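Local coordinates for protein sensor histidine kinase (Rhodopseudomonas palustris, PDB 3VA9) that probably acts as a membrane-bound sensor kinase that uses ATP to phosphorylate a protein histidine, and is represented here by its helical sensor domain, at residues D89-Q94 with E114-D119. Residues are numbered along the deposited sequence; the frame is centred on the assembly and turned at random.
Sequences DMRMAQ and EQARVD
The carbonyl oxygen of Ala116 is approached by three donors. A bridging water donates to Ala116 O at 2.6 Å, and Asp119 N adds a weak backbone bond. Gln94 NE2 makes a weak hydrogen bond to Ala116 O at 3.4 Å, with an N-H...O angle of only 138°. The same water also donates to Gln94 OE1, at 3.0 Å, so both ends of the amide reach one carbonyl, directly through nitrogen and indirectly through oxygen. Arg91 NH1 donates a hydrogen bond to Gln94 OE1 at 3.0 Å, tilted 29° from the carbonyl plane, and, with the water, holds the amide's rotation, while Arg91 NH2 is salt-bridged to Glu35. With OE1 thus engaged, NE2 is turned toward the 114-119 segment and lies 3.0 Å from Asp119 OD2; the amide and carboxylate planes are 53° apart. The Gln94 chain is extended beyond CG, which carries the amide across to Ala116, whose CB packs against Gln94 CD at 3.5 Å. Were Gln94 an alanine, Ala116 O would probably lose its direct side-chain donor and Arg91 NH1 its OE1 acceptor. Arg91 also packs on Thr122 and Ile125, and Gln94 on Leu121, of helix 121-142. The contact therefore joins helix 75-101 to the chain leading from helix 106-116 into helix 121-142, a polar, water-bridged interhelical packing within the four-helix bundle of a CHASE3-type sensor domain.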
# COMPACT_ATOMS: atom_id res chain seq x y z
N ASP A 89 4.20 4.61 -2.46
CA ASP A 89 5.22 4.56 -3.51
C ASP A 89 6.59 4.08 -2.99
O ASP A 89 7.26 3.26 -3.62
CB ASP A 89 5.35 5.92 -4.23
CG ASP A 89 4.30 6.13 -5.33
OD1 ASP A 89 3.36 5.31 -5.46
OD2 ASP A 89 4.41 7.14 -6.06
N MET A 90 7.02 4.61 -1.85
CA MET A 90 8.27 4.15 -1.25
C MET A 90 8.18 2.67 -0.84
O MET A 90 9.13 1.92 -1.01
CB MET A 90 8.64 5.00 -0.03
CG MET A 90 8.78 6.50 -0.33
SD MET A 90 8.99 7.49 1.17
CE MET A 90 10.47 6.74 1.83
N ARG A 91 7.04 2.26 -0.30
CA ARG A 91 6.85 0.87 0.13
C ARG A 91 6.86 -0.08 -1.06
O ARG A 91 7.55 -1.10 -1.05
CB ARG A 91 5.55 0.72 0.93
CG ARG A 91 5.33 -0.69 1.49
CD ARG A 91 6.58 -1.22 2.21
NE ARG A 91 6.32 -2.47 2.92
CZ ARG A 91 7.26 -3.32 3.32
NH1 ARG A 91 8.54 -3.05 3.09
NH2 ARG A 91 6.93 -4.43 3.97
N MET A 92 6.09 0.25 -2.09
CA MET A 92 6.08 -0.55 -3.32
C MET A 92 7.46 -0.67 -3.96
O MET A 92 7.80 -1.72 -4.50
CB MET A 92 5.07 0.00 -4.34
CG MET A 92 3.61 -0.15 -3.90
SD MET A 92 3.11 -1.85 -3.51
CE MET A 92 2.90 -1.75 -1.73
N ALA A 93 8.26 0.39 -3.91
CA ALA A 93 9.62 0.33 -4.45
C ALA A 93 10.46 -0.63 -3.63
O ALA A 93 11.31 -1.33 -4.17
CB ALA A 93 10.26 1.72 -4.49
N GLN A 94 10.23 -0.67 -2.32
CA GLN A 94 10.91 -1.65 -1.47
C GLN A 94 10.58 -3.11 -1.84
O GLN A 94 11.47 -3.91 -2.08
CB GLN A 94 10.59 -1.40 0.02
CG GLN A 94 11.13 -0.09 0.56
CD GLN A 94 11.05 -0.03 2.08
OE1 GLN A 94 10.10 -0.53 2.69
NE2 GLN A 94 12.05 0.58 2.70
N GLU A 114 15.01 -7.17 5.11
CA GLU A 114 15.30 -6.76 6.48
C GLU A 114 15.80 -5.31 6.60
O GLU A 114 15.40 -4.59 7.51
CB GLU A 114 16.23 -7.77 7.15
CG GLU A 114 15.54 -9.13 7.34
CD GLU A 114 16.45 -10.22 7.89
OE1 GLU A 114 17.61 -9.92 8.24
OE2 GLU A 114 15.99 -11.38 7.97
N GLN A 115 16.64 -4.87 5.66
CA GLN A 115 17.05 -3.46 5.59
C GLN A 115 15.86 -2.52 5.43
O GLN A 115 15.82 -1.45 6.02
CB GLN A 115 18.02 -3.23 4.43
CG GLN A 115 19.34 -3.95 4.55
CD GLN A 115 20.27 -3.32 5.57
OE1 GLN A 115 19.91 -2.33 6.21
NE2 GLN A 115 21.46 -3.88 5.71
N ALA A 116 14.88 -2.93 4.61
CA ALA A 116 13.69 -2.13 4.36
C ALA A 116 12.87 -1.88 5.62
O ALA A 116 12.12 -0.91 5.70
CB ALA A 116 12.81 -2.78 3.27
N ARG A 117 13.03 -2.77 6.60
CA ARG A 117 12.29 -2.71 7.87
C ARG A 117 12.52 -1.43 8.67
O ARG A 117 11.63 -0.97 9.37
CB ARG A 117 12.66 -3.89 8.78
CG ARG A 117 12.28 -5.26 8.26
CD ARG A 117 12.81 -6.37 9.19
NE ARG A 117 12.08 -6.43 10.45
CZ ARG A 117 12.65 -6.49 11.65
NH1 ARG A 117 13.97 -6.50 11.77
NH2 ARG A 117 11.89 -6.55 12.73
N VAL A 118 13.72 -0.86 8.57
CA VAL A 118 14.08 0.28 9.40
C VAL A 118 13.26 1.53 9.09
O VAL A 118 13.23 2.47 9.88
CB VAL A 118 15.60 0.61 9.31
CG1 VAL A 118 16.43 -0.66 9.44
CG2 VAL A 118 15.92 1.33 8.00
N ASP A 119 12.59 1.53 7.94
CA ASP A 119 11.83 2.70 7.52
C ASP A 119 10.41 2.68 8.08
O ASP A 119 9.74 3.71 8.11
CB ASP A 119 11.82 2.82 6.00
CG ASP A 119 13.22 2.97 5.42
OD1 ASP A 119 13.85 4.01 5.68
OD2 ASP A 119 13.68 2.04 4.73
O HOH W 1 9.70 -0.09 5.60